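Local coordinates for ileal bile acid-binding protein (Danio rerio, PDB 3ELX) that probably binds bile acids, and perhaps fatty acids, as an intracellular lipid carrier of the fatty-acid binding protein family, at residues G8-E13 / T105-G110; T42-N47 / G110-T115; W53-P58 / E76-K81; N65-I68 / D74-T77; K93-I96 / Y101-T104. All blocks are in the same frame, centred on the assembly; numbering follows the deposited sequence.

Contact 1 (G8-E13 / T105-G110); sequences GKWETE and TEISGG
W10 and I107 meet because both first torsions set the branch beside the backbone N: W10 CG is anti to its own carbonyl carbon (chi1 -53°), and I107 CG1 takes the same position at -56°. On I107 the second torsion then swings CD1 in toward the indole, although the CB of this residue does not itself aim at strand 8-16. CD1 ends 3.9 Å from W10 CH2 and about equally far from CZ2, touching the outer end of the six-membered ring obliquely. The two side chains cross at about a right angle, and CD1 of I107 makes the apolar contact. A second touch comes in the plane of the indole, where the carbonyl O of G110 lies at the ring edge, 3.4 Å from W10 CZ3. The C-H groups along that rim carry a slight positive charge, so the oxygen is probably well tolerated there without a hydrogen bond. The backbones stay far apart: the closest CA pair, W10 with G110, is separated by 10.8 Å. Such spacing is that of a fatty-acid binding protein beta-barrel, in which strands 8-16 and 102-108 are not sheet neighbours; the touches here are one side-chain packing and one turn carbonyl. L112 packs against both W10 and I107. The indole is fixed further by a hydrogen bond from its NE1 to the carbonyl O of F6 and by a cation-pi contact with K133. At the turn after I107, G109 and G110 both have positive phi, which favours glycine and carries the chain round so that the G110 carbonyl reaches the tryptophan rim.

Contact 2 (T42-N47 / G110-T115); sequences TEIVQN and GKLVET
The apolar part of this contact is made by I44 and L112, which reach toward each other tip to tip, I44 CD1 lying 4.0 Å from L112 CD2. The same L112 methyl is also 4.2 Å from T42 CG2, but there the side chains cross at about a right angle. CD2 thus bridges two residues that point to the same side of strand 42-47. For L112, a CG placed anti to the backbone N (chi1 176°) carries the branch forward, with CD2 facing the opposing strand. This is packing across the inside of the barrel typical of the fatty-acid binding proteins: the short strand axes come no nearer than 11.1 Å and run at 104° to each other, as expected of two nearly orthogonal walls that share no backbone hydrogen bonds. F6 lies against both I44 and L112 and adds an aromatic group to the cluster, while W53 packs on T42 and I44. The polar part runs through water. T42 OG1 is hydrogen-bonded at 2.6 Å to a water molecule that donates to E114 OE1, 2.7 Å away, so the hydroxyl and the carboxylate are joined indirectly. Threonine and glutamate side chains slide past each other in opposite directions, and T42 OG1 stays 4.1 Å from E114 OE2. That second carboxylate oxygen forms a salt bridge with R129 of strand 124-133. The buried acid is therefore held at both oxygens, one by water and one by the arginine, whose charge would probably favour the ionised form. Q55, seen to bind cholate in this protein, packs on E114.

Contact 3 (W53-P58 / E76-K81); sequences WTQYYP and ETVGGK
Y57 and V78 make the tight part of this contact. V78 CG1 sits over one face of the phenol, 3.9 Å from the ring centroid and 19° off the ring normal, displaced toward the rim; this is a CH-pi contact. Its nearest ring atom is Y57 CZ at 3.7 Å. The other methyl, V78 CG2, reaches the phenol oxygen and lies 3.3 Å from Y57 OH. Both valine methyls thus lie on one side of the ring, with CG1 anti to its backbone N (chi1 178°) and CG2 beside it, and the two side chains cross at about a right angle. Q55 marks the looser side: its OE1 comes only to 4.2 Å from V78 CG2, and receives a weak hydrogen bond of 3.1 Å from Y57 OH. An alanine here would remove the ring and its hydroxyl, and V78 would probably lose the surface under its methyls while Q55 OE1 lost its weak donor. All three touching residues are partly exposed, and no hydrogen bond joins the two segments. The loop is shaped from within: T77 to G80 form a type I beta turn, closed by a 3.0 Å bond from G80 N to T77 O, and K81 N donates to T77 OG1. In this protein cholate is seen at three sites, one with Q55 and V78, one with V78 and one with Y57. The contact joins strand 50-57 of the fatty-acid binding protein barrel to the loop between strands 73-76 and 82-90, with V63 of strand 61-68 packed against Y57, and H61 of that strand hydrogen-bonded to V78 O.

Contact 4 (N65-I68 / D74-T77); sequences NKFI and DMET. With EDO (1,2-ethanediol), chain B.
The carboxamide of N65 meets E76 through both its polar atoms: OD1 accepts from E76 N at 2.7 Å, on a lone pair and in the carbonyl plane, while ND2 donates to E76 O at 3.0 Å, only 2° out of the amide plane. M75 SD approaches the F67 ring obliquely, 5.1 Å from the centroid and 49° off the normal, a Met-aromatic contact. Here the fatty-acid binding protein barrel has its familiar gap: strands 61-68 and 73-76 are the outermost strands of the sheet, and side chains and water span the space between them. N65 therefore does with its side chain what backbone pairing would do in a closed sheet. An alanine in its place would probably leave E76 N and E76 O without these partners and weaken the tie across the gap. ND2 also donates, at 3.2 Å, to O2 of a 1,2-ethanediol molecule that probably came from the crystallisation liquor. F67 meets the methionine also through CB, 4.0 Å from M75 SD. Further along, a water accepts from K66 N and donates to D74 O, 2.7 Å away.

Contact 5 (K93-I96 / Y101-T104); sequences KLTI and YQQT
Strands 93-96 and 102-104 run antiparallel at 164°, their axes 4.7 Å apart, with I96 and Q103 as a hydrogen-bonded pair and T95 and T104 as a non-hydrogen-bonded one. They form a beta hairpin in the wall of the fatty-acid binding protein barrel. I96 N donates to Q103 O at 2.8 Å and Q103 N returns a bond of 2.9 Å to I96 O. Around the threonine pair, T104 CA lies 3.1 Å from L94 O in a CA-H...O contact. I96 and Q103 share one face of the sheet and touch CB to CB, beyond which the glutamine amide turns away to bond S116 OG through OE1. T95 and T104 lie side by side on the other face, with T104 CG2 3.9 Å from T95 OG1. T95 CG2 also touches Q102 NE2, whose hydrogen-bond partner is S97. L94 and Y101 are residues seen to bind cholate in this protein. K93 bends back at its third and fourth torsions, bringing NZ alongside T104, 3.4 Å from its CB. A water accepts from K93 NZ and is hydrogen-bonded to T104 OG1 at 2.6 Å.

From the N terminus, strand 8-16 opens contact 1, which closes only at 105-110 and spans most of the chain. Contact 2 opens inside that span, at 42-47, but closes just beyond it, at 110-115; the two therefore cross, sharing G110, and both join the first strands of the barrel to its later wall. Contacts 3, 4 and 5 all fall within both spans. Contact 3 leaves strand 50-57 and contact 4 strand 61-68, both ending around E76 and T77, contact 4 spanning the gap and contact 3 reaching the loop beyond it. Contact 5 follows in series as a local hairpin. W53 touches T42, I44, F67, L94 and T105, linking contact 3 to all the others.

Contact 1 (G8-E13 / T105-G110)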
# COMPACT_ATOMS: atom_id res chain seq x y z
N GLY A 8 10.61 -2.76 9.09
CA GLY A 8 10.43 -1.74 10.12
C GLY A 8 9.03 -1.18 10.22
O GLY A 8 8.10 -1.68 9.61
N LYS A 9 8.89 -0.14 11.04
CA LYS A 9 7.64 0.61 11.12
C LYS A 9 7.84 1.98 10.48
O LYS A 9 8.82 2.68 10.77
CB LYS A 9 7.13 0.77 12.56
CG LYS A 9 6.45 -0.48 13.12
CD LYS A 9 5.69 -0.16 14.40
CE LYS A 9 5.01 -1.42 14.95
NZ LYS A 9 4.08 -1.07 16.05
N TRP A 10 6.90 2.31 9.60
CA TRP A 10 6.95 3.50 8.76
C TRP A 10 5.67 4.29 8.94
O TRP A 10 4.62 3.71 9.20
CB TRP A 10 7.03 3.08 7.29
CG TRP A 10 8.15 2.11 6.97
CD1 TRP A 10 8.14 0.75 7.14
CD2 TRP A 10 9.44 2.43 6.40
NE1 TRP A 10 9.33 0.21 6.70
CE2 TRP A 10 10.14 1.21 6.25
CE3 TRP A 10 10.05 3.63 5.99
CZ2 TRP A 10 11.44 1.16 5.72
CZ3 TRP A 10 11.34 3.57 5.46
CH2 TRP A 10 12.02 2.35 5.33
N GLU A 11 5.74 5.61 8.79
CA GLU A 11 4.54 6.45 8.91
C GLU A 11 4.47 7.47 7.78
O GLU A 11 5.47 8.11 7.45
CB GLU A 11 4.54 7.17 10.25
CG GLU A 11 3.29 7.98 10.56
CD GLU A 11 3.47 8.75 11.86
OE1 GLU A 11 2.90 8.32 12.90
OE2 GLU A 11 4.20 9.77 11.85
N THR A 12 3.29 7.60 7.20
CA THR A 12 3.08 8.52 6.08
C THR A 12 3.60 9.91 6.43
O THR A 12 3.28 10.45 7.48
CB THR A 12 1.60 8.60 5.72
OG1 THR A 12 1.11 7.29 5.44
CG2 THR A 12 1.41 9.48 4.50
N GLU A 13 4.39 10.48 5.53
CA GLU A 13 4.99 11.80 5.71
C GLU A 13 4.50 12.75 4.61
O GLU A 13 4.17 13.91 4.87
CB GLU A 13 6.51 11.65 5.69
CG GLU A 13 7.33 12.91 5.77
CD GLU A 13 8.82 12.62 5.68
OE1 GLU A 13 9.59 13.20 6.47
OE2 GLU A 13 9.23 11.82 4.80
N THR A 105 5.67 -0.59 -4.88
CA THR A 105 6.26 -0.12 -3.64
C THR A 105 7.76 -0.35 -3.64
O THR A 105 8.24 -1.40 -4.05
CB THR A 105 5.59 -0.78 -2.43
OG1 THR A 105 4.18 -0.49 -2.47
CG2 THR A 105 6.19 -0.26 -1.13
N GLU A 106 8.50 0.65 -3.17
CA GLU A 106 9.94 0.51 -3.09
C GLU A 106 10.51 1.36 -1.96
O GLU A 106 9.81 2.22 -1.42
CB GLU A 106 10.61 0.88 -4.42
CG GLU A 106 10.49 2.35 -4.82
CD GLU A 106 11.35 2.70 -6.02
OE1 GLU A 106 12.41 2.05 -6.24
OE2 GLU A 106 10.98 3.63 -6.75
N ILE A 107 11.76 1.09 -1.62
CA ILE A 107 12.50 1.97 -0.72
C ILE A 107 13.34 2.88 -1.60
O ILE A 107 14.16 2.40 -2.39
CB ILE A 107 13.39 1.20 0.28
CG1 ILE A 107 12.57 0.19 1.09
CG2 ILE A 107 14.13 2.19 1.20
CD1 ILE A 107 11.35 0.75 1.84
N SER A 108 13.11 4.18 -1.50
CA SER A 108 13.86 5.18 -2.26
C SER A 108 14.30 6.31 -1.35
O SER A 108 13.48 6.93 -0.67
CB SER A 108 13.03 5.73 -3.41
OG SER A 108 13.80 6.64 -4.17
N GLY A 109 15.61 6.58 -1.34
CA GLY A 109 16.16 7.65 -0.50
C GLY A 109 15.85 7.44 0.97
O GLY A 109 15.64 8.41 1.71
N GLY A 110 15.83 6.18 1.38
CA GLY A 110 15.57 5.80 2.76
C GLY A 110 14.11 5.85 3.18
O GLY A 110 13.79 5.59 4.34

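Contact 2 (T42-N47 / G110-T115)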
# COMPACT_ATOMS: atom_id res chain seq x y z
N THR A 42 2.71 1.74 8.70
CA THR A 42 2.94 0.46 8.04
C THR A 42 4.02 -0.28 8.79
O THR A 42 5.09 0.28 9.06
CB THR A 42 3.40 0.67 6.58
OG1 THR A 42 2.39 1.35 5.84
CG2 THR A 42 3.67 -0.66 5.90
N GLU A 43 3.77 -1.54 9.12
CA GLU A 43 4.78 -2.39 9.72
C GLU A 43 5.11 -3.50 8.72
O GLU A 43 4.21 -4.20 8.24
CB GLU A 43 4.25 -2.98 11.02
CG GLU A 43 5.22 -3.89 11.73
CD GLU A 43 4.59 -4.57 12.92
OE1 GLU A 43 3.34 -4.52 13.07
OE2 GLU A 43 5.34 -5.16 13.72
N ILE A 44 6.39 -3.66 8.42
CA ILE A 44 6.81 -4.70 7.48
C ILE A 44 7.85 -5.62 8.10
O ILE A 44 8.79 -5.17 8.75
CB ILE A 44 7.37 -4.11 6.16
CG1 ILE A 44 6.38 -3.10 5.56
CG2 ILE A 44 7.67 -5.24 5.14
CD1 ILE A 44 7.01 -2.14 4.58
N VAL A 45 7.64 -6.93 7.93
CA VAL A 45 8.66 -7.92 8.23
C VAL A 45 8.99 -8.61 6.91
O VAL A 45 8.12 -9.24 6.29
CB VAL A 45 8.22 -8.95 9.31
CG1 VAL A 45 9.33 -9.96 9.55
CG2 VAL A 45 7.86 -8.24 10.62
N GLN A 46 10.22 -8.42 6.45
CA GLN A 46 10.67 -8.99 5.19
C GLN A 46 11.77 -10.00 5.49
O GLN A 46 12.82 -9.64 6.03
CB GLN A 46 11.20 -7.91 4.26
CG GLN A 46 11.77 -8.48 2.99
CD GLN A 46 12.54 -7.47 2.13
OE1 GLN A 46 12.89 -7.78 1.00
NE2 GLN A 46 12.81 -6.29 2.68
N ASN A 47 11.50 -11.26 5.16
CA ASN A 47 12.49 -12.31 5.25
C ASN A 47 12.71 -12.86 3.84
O ASN A 47 12.03 -13.78 3.39
CB ASN A 47 12.06 -13.38 6.26
CG ASN A 47 11.94 -12.84 7.69
OD1 ASN A 47 12.60 -11.88 8.07
ND2 ASN A 47 11.07 -13.47 8.48
N GLY A 110 15.83 6.18 1.38
CA GLY A 110 15.57 5.80 2.76
C GLY A 110 14.11 5.85 3.18
O GLY A 110 13.79 5.59 4.34
N LYS A 111 13.23 6.18 2.23
CA LYS A 111 11.79 6.30 2.50
C LYS A 111 11.02 5.19 1.80
O LYS A 111 11.44 4.71 0.76
CB LYS A 111 11.24 7.64 2.00
CG LYS A 111 12.11 8.85 2.31
CD LYS A 111 11.79 9.41 3.65
CE LYS A 111 12.59 10.69 3.84
NZ LYS A 111 11.82 11.70 4.58
N LEU A 112 9.88 4.82 2.37
CA LEU A 112 8.97 3.85 1.75
C LEU A 112 8.05 4.61 0.81
O LEU A 112 7.27 5.45 1.25
CB LEU A 112 8.16 3.12 2.82
CG LEU A 112 7.09 2.13 2.36
CD1 LEU A 112 7.72 0.96 1.67
CD2 LEU A 112 6.22 1.67 3.53
N VAL A 113 8.14 4.33 -0.49
CA VAL A 113 7.34 5.03 -1.48
C VAL A 113 6.36 4.08 -2.13
O VAL A 113 6.76 3.11 -2.77
CB VAL A 113 8.21 5.68 -2.57
CG1 VAL A 113 7.33 6.47 -3.53
CG2 VAL A 113 9.27 6.61 -1.94
N GLU A 114 5.07 4.36 -1.95
CA GLU A 114 4.00 3.48 -2.38
C GLU A 114 3.13 4.19 -3.40
O GLU A 114 2.57 5.25 -3.11
CB GLU A 114 3.16 3.05 -1.18
CG GLU A 114 3.94 2.24 -0.17
CD GLU A 114 3.10 1.89 1.04
OE1 GLU A 114 2.36 0.88 0.97
OE2 GLU A 114 3.18 2.61 2.05
N THR A 115 3.04 3.62 -4.60
CA THR A 115 2.28 4.25 -5.68
C THR A 115 1.10 3.36 -6.08
O THR A 115 1.30 2.20 -6.47
CB THR A 115 3.19 4.49 -6.91
OG1 THR A 115 4.33 5.28 -6.54
CG2 THR A 115 2.42 5.18 -8.04
O HOH W 1 1.71 0.29 3.54

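Contact 3 (W53-P58 / E76-K81)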
# COMPACT_ATOMS: atom_id res chain seq x y z
N TRP A 53 2.98 -7.73 5.77
CA TRP A 53 2.80 -6.30 5.53
C TRP A 53 1.55 -5.86 6.25
O TRP A 53 0.45 -6.26 5.89
CB TRP A 53 2.65 -6.09 4.02
CG TRP A 53 2.89 -4.69 3.57
CD1 TRP A 53 2.11 -3.60 3.82
CD2 TRP A 53 3.99 -4.24 2.76
NE1 TRP A 53 2.66 -2.48 3.22
CE2 TRP A 53 3.81 -2.85 2.57
CE3 TRP A 53 5.09 -4.87 2.18
CZ2 TRP A 53 4.70 -2.09 1.81
CZ3 TRP A 53 5.99 -4.10 1.44
CH2 TRP A 53 5.78 -2.72 1.27
N THR A 54 1.71 -5.04 7.29
CA THR A 54 0.60 -4.66 8.16
C THR A 54 0.35 -3.16 8.09
O THR A 54 1.29 -2.36 8.19
CB THR A 54 0.89 -5.09 9.61
OG1 THR A 54 1.13 -6.51 9.65
CG2 THR A 54 -0.26 -4.76 10.53
N GLN A 55 -0.91 -2.77 7.89
CA GLN A 55 -1.28 -1.36 7.84
C GLN A 55 -2.31 -1.07 8.90
O GLN A 55 -3.31 -1.79 9.04
CB GLN A 55 -1.84 -0.97 6.46
CG GLN A 55 -0.87 -1.20 5.32
CD GLN A 55 -1.52 -1.01 3.96
OE1 GLN A 55 -2.63 -1.50 3.73
NE2 GLN A 55 -0.84 -0.32 3.07
N TYR A 56 -2.07 0.01 9.64
CA TYR A 56 -2.92 0.40 10.75
C TYR A 56 -3.86 1.53 10.34
O TYR A 56 -3.54 2.71 10.49
CB TYR A 56 -2.06 0.79 11.95
CG TYR A 56 -1.28 -0.38 12.51
CD1 TYR A 56 -1.80 -1.17 13.53
CD2 TYR A 56 -0.01 -0.71 12.01
CE1 TYR A 56 -1.11 -2.25 14.05
CE2 TYR A 56 0.71 -1.79 12.52
CZ TYR A 56 0.15 -2.57 13.54
OH TYR A 56 0.83 -3.66 14.06
N TYR A 57 -5.01 1.15 9.81
CA TYR A 57 -6.00 2.11 9.36
C TYR A 57 -6.80 2.67 10.54
O TYR A 57 -6.69 2.16 11.67
CB TYR A 57 -6.92 1.49 8.31
CG TYR A 57 -6.27 1.36 6.96
CD1 TYR A 57 -6.27 2.43 6.05
CD2 TYR A 57 -5.64 0.19 6.59
CE1 TYR A 57 -5.65 2.33 4.81
CE2 TYR A 57 -5.03 0.06 5.35
CZ TYR A 57 -5.04 1.14 4.47
OH TYR A 57 -4.42 1.03 3.24
N PRO A 58 -7.61 3.72 10.30
CA PRO A 58 -8.39 4.28 11.40
C PRO A 58 -9.33 3.28 12.08
O PRO A 58 -9.70 2.26 11.49
CB PRO A 58 -9.21 5.39 10.73
CG PRO A 58 -8.36 5.78 9.53
CD PRO A 58 -7.80 4.47 9.05
N GLU A 76 -5.70 -9.93 1.02
CA GLU A 76 -6.95 -9.23 1.28
C GLU A 76 -6.80 -7.77 0.86
O GLU A 76 -5.72 -7.18 0.95
CB GLU A 76 -7.35 -9.33 2.77
CG GLU A 76 -8.75 -8.83 3.11
CD GLU A 76 -8.90 -8.36 4.56
OE1 GLU A 76 -8.45 -7.22 4.90
OE2 GLU A 76 -9.49 -9.12 5.36
N THR A 77 -7.89 -7.19 0.38
CA THR A 77 -7.90 -5.77 0.07
C THR A 77 -8.17 -4.99 1.35
O THR A 77 -8.63 -5.55 2.35
CB THR A 77 -9.00 -5.43 -0.95
OG1 THR A 77 -10.28 -5.67 -0.35
CG2 THR A 77 -8.86 -6.27 -2.20
N VAL A 78 -7.90 -3.69 1.32
CA VAL A 78 -8.21 -2.79 2.43
C VAL A 78 -9.71 -2.87 2.79
O VAL A 78 -10.09 -2.81 3.96
CB VAL A 78 -7.82 -1.33 2.09
CG1 VAL A 78 -8.17 -0.39 3.21
CG2 VAL A 78 -6.32 -1.24 1.76
N GLY A 79 -10.55 -3.03 1.77
CA GLY A 79 -12.00 -3.11 1.98
C GLY A 79 -12.50 -4.46 2.47
O GLY A 79 -13.69 -4.62 2.74
N GLY A 80 -11.60 -5.45 2.56
CA GLY A 80 -11.93 -6.75 3.14
C GLY A 80 -12.16 -7.90 2.18
O GLY A 80 -12.56 -8.99 2.60
N LYS A 81 -11.91 -7.67 0.89
CA LYS A 81 -12.13 -8.69 -0.14
C LYS A 81 -10.92 -9.62 -0.29
O LYS A 81 -9.78 -9.16 -0.47
CB LYS A 81 -12.48 -8.03 -1.47
CG LYS A 81 -13.17 -8.96 -2.46
CD LYS A 81 -14.18 -8.20 -3.33
CE LYS A 81 -15.59 -8.22 -2.74
NZ LYS A 81 -15.75 -7.32 -1.56

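Contact 4 (N65-I68 / D74-T77)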
# COMPACT_ATOMS: atom_id res chain seq x y z
N ASN A 65 -1.27 -8.41 5.07
CA ASN A 65 -1.07 -9.28 3.92
C ASN A 65 0.23 -10.02 4.07
O ASN A 65 1.27 -9.41 4.34
CB ASN A 65 -1.09 -8.49 2.61
CG ASN A 65 -2.50 -8.29 2.10
OD1 ASN A 65 -3.26 -9.24 2.01
ND2 ASN A 65 -2.85 -7.05 1.79
N LYS A 66 0.15 -11.34 3.92
CA LYS A 66 1.32 -12.20 3.93
C LYS A 66 1.46 -12.79 2.53
O LYS A 66 0.53 -13.43 2.01
CB LYS A 66 1.18 -13.31 4.97
CG LYS A 66 1.18 -12.79 6.38
CD LYS A 66 0.73 -13.86 7.37
CE LYS A 66 1.90 -14.52 8.08
NZ LYS A 66 2.81 -15.25 7.15
N PHE A 67 2.60 -12.53 1.92
CA PHE A 67 2.84 -13.02 0.57
C PHE A 67 4.29 -13.40 0.37
O PHE A 67 5.17 -12.90 1.07
CB PHE A 67 2.40 -11.99 -0.49
CG PHE A 67 3.08 -10.65 -0.37
CD1 PHE A 67 2.49 -9.62 0.37
CD2 PHE A 67 4.29 -10.40 -1.02
CE1 PHE A 67 3.11 -8.35 0.47
CE2 PHE A 67 4.92 -9.14 -0.93
CZ PHE A 67 4.33 -8.12 -0.19
N ILE A 68 4.52 -14.32 -0.57
CA ILE A 68 5.88 -14.65 -0.99
C ILE A 68 6.01 -14.22 -2.44
O ILE A 68 5.21 -14.63 -3.29
CB ILE A 68 6.18 -16.17 -0.84
CG1 ILE A 68 6.08 -16.55 0.64
CG2 ILE A 68 7.56 -16.50 -1.42
CD1 ILE A 68 6.03 -18.05 0.89
N ASP A 74 -2.49 -16.01 -0.59
CA ASP A 74 -3.77 -15.51 -0.13
C ASP A 74 -3.58 -14.09 0.40
O ASP A 74 -2.73 -13.85 1.26
CB ASP A 74 -4.32 -16.40 0.99
CG ASP A 74 -4.72 -17.79 0.50
OD1 ASP A 74 -5.21 -17.91 -0.64
OD2 ASP A 74 -4.55 -18.76 1.26
N MET A 75 -4.35 -13.15 -0.15
CA MET A 75 -4.28 -11.75 0.28
C MET A 75 -5.67 -11.15 0.49
O MET A 75 -6.68 -11.79 0.20
CB MET A 75 -3.46 -10.93 -0.73
CG MET A 75 -1.95 -11.20 -0.63
SD MET A 75 -0.99 -10.40 -1.93
CE MET A 75 -1.27 -11.46 -3.30
N GLU A 76 -5.70 -9.93 1.02
CA GLU A 76 -6.95 -9.23 1.28
C GLU A 76 -6.80 -7.77 0.86
O GLU A 76 -5.72 -7.18 0.95
CB GLU A 76 -7.35 -9.33 2.77
CG GLU A 76 -8.75 -8.83 3.11
CD GLU A 76 -8.90 -8.36 4.56
OE1 GLU A 76 -8.45 -7.22 4.90
OE2 GLU A 76 -9.49 -9.12 5.36
N THR A 77 -7.89 -7.19 0.38
CA THR A 77 -7.90 -5.77 0.07
C THR A 77 -8.17 -4.99 1.35
O THR A 77 -8.63 -5.55 2.35
CB THR A 77 -9.00 -5.43 -0.95
OG1 THR A 77 -10.28 -5.67 -0.35
CG2 THR A 77 -8.86 -6.27 -2.20
C1 EDO B . 0.53 -2.92 0.43
O1 EDO B . -0.13 -2.52 -0.52
C2 EDO B . 0.54 -4.39 0.80
O2 EDO B . -0.68 -4.73 1.47
O HOH W 2 -2.37 -12.62 3.61

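Contact 5 (K93-I96 / Y101-T104)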
# COMPACT_ATOMS: atom_id res chain seq x y z
N LYS A 93 11.64 -2.96 -6.53
CA LYS A 93 10.24 -2.51 -6.52
C LYS A 93 9.26 -3.68 -6.57
O LYS A 93 9.36 -4.54 -7.45
CB LYS A 93 9.94 -1.61 -7.73
CG LYS A 93 10.74 -0.33 -7.88
CD LYS A 93 10.37 0.35 -9.20
CE LYS A 93 9.22 1.35 -9.07
NZ LYS A 93 8.06 0.92 -8.23
N LEU A 94 8.34 -3.71 -5.61
CA LEU A 94 7.25 -4.70 -5.60
C LEU A 94 6.10 -4.22 -6.44
O LEU A 94 5.79 -3.03 -6.43
CB LEU A 94 6.74 -4.89 -4.18
CG LEU A 94 7.67 -5.59 -3.18
CD1 LEU A 94 7.10 -5.46 -1.79
CD2 LEU A 94 7.83 -7.06 -3.54
N THR A 95 5.46 -5.13 -7.18
CA THR A 95 4.20 -4.83 -7.85
C THR A 95 3.15 -5.80 -7.36
O THR A 95 3.30 -7.03 -7.49
CB THR A 95 4.32 -4.90 -9.39
OG1 THR A 95 5.24 -3.90 -9.86
CG2 THR A 95 2.96 -4.64 -10.05
N ILE A 96 2.09 -5.25 -6.78
CA ILE A 96 0.95 -6.04 -6.35
C ILE A 96 -0.21 -5.63 -7.23
O ILE A 96 -0.57 -4.45 -7.28
CB ILE A 96 0.58 -5.79 -4.87
CG1 ILE A 96 1.81 -5.98 -3.97
CG2 ILE A 96 -0.58 -6.71 -4.47
CD1 ILE A 96 1.53 -5.70 -2.49
N TYR A 101 -6.72 -1.70 -8.51
CA TYR A 101 -5.60 -0.82 -8.85
C TYR A 101 -4.30 -1.59 -8.85
O TYR A 101 -4.23 -2.72 -8.33
CB TYR A 101 -5.50 0.37 -7.86
CG TYR A 101 -5.37 -0.04 -6.41
CD1 TYR A 101 -4.13 -0.16 -5.80
CD2 TYR A 101 -6.51 -0.31 -5.64
CE1 TYR A 101 -4.01 -0.54 -4.46
CE2 TYR A 101 -6.41 -0.69 -4.30
CZ TYR A 101 -5.16 -0.80 -3.72
OH TYR A 101 -5.07 -1.17 -2.39
N GLN A 102 -3.27 -0.99 -9.45
CA GLN A 102 -1.91 -1.53 -9.41
C GLN A 102 -1.16 -0.83 -8.30
O GLN A 102 -1.27 0.38 -8.16
CB GLN A 102 -1.19 -1.27 -10.73
CG GLN A 102 -1.70 -2.13 -11.86
CD GLN A 102 -1.57 -3.61 -11.55
OE1 GLN A 102 -2.57 -4.31 -11.35
NE2 GLN A 102 -0.33 -4.10 -11.49
N GLN A 103 -0.42 -1.60 -7.50
CA GLN A 103 0.37 -1.03 -6.41
C GLN A 103 1.84 -1.29 -6.65
O GLN A 103 2.22 -2.44 -6.85
CB GLN A 103 -0.01 -1.69 -5.08
CG GLN A 103 0.72 -1.12 -3.89
CD GLN A 103 0.29 0.30 -3.63
OE1 GLN A 103 -0.85 0.66 -3.87
NE2 GLN A 103 1.22 1.12 -3.16
N THR A 104 2.67 -0.25 -6.63
CA THR A 104 4.12 -0.46 -6.72
C THR A 104 4.74 0.13 -5.47
O THR A 104 4.35 1.22 -5.04
CB THR A 104 4.76 0.20 -7.95
OG1 THR A 104 4.69 1.62 -7.83
CG2 THR A 104 4.06 -0.25 -9.22
O HOH W 3 6.10 2.93 -9.61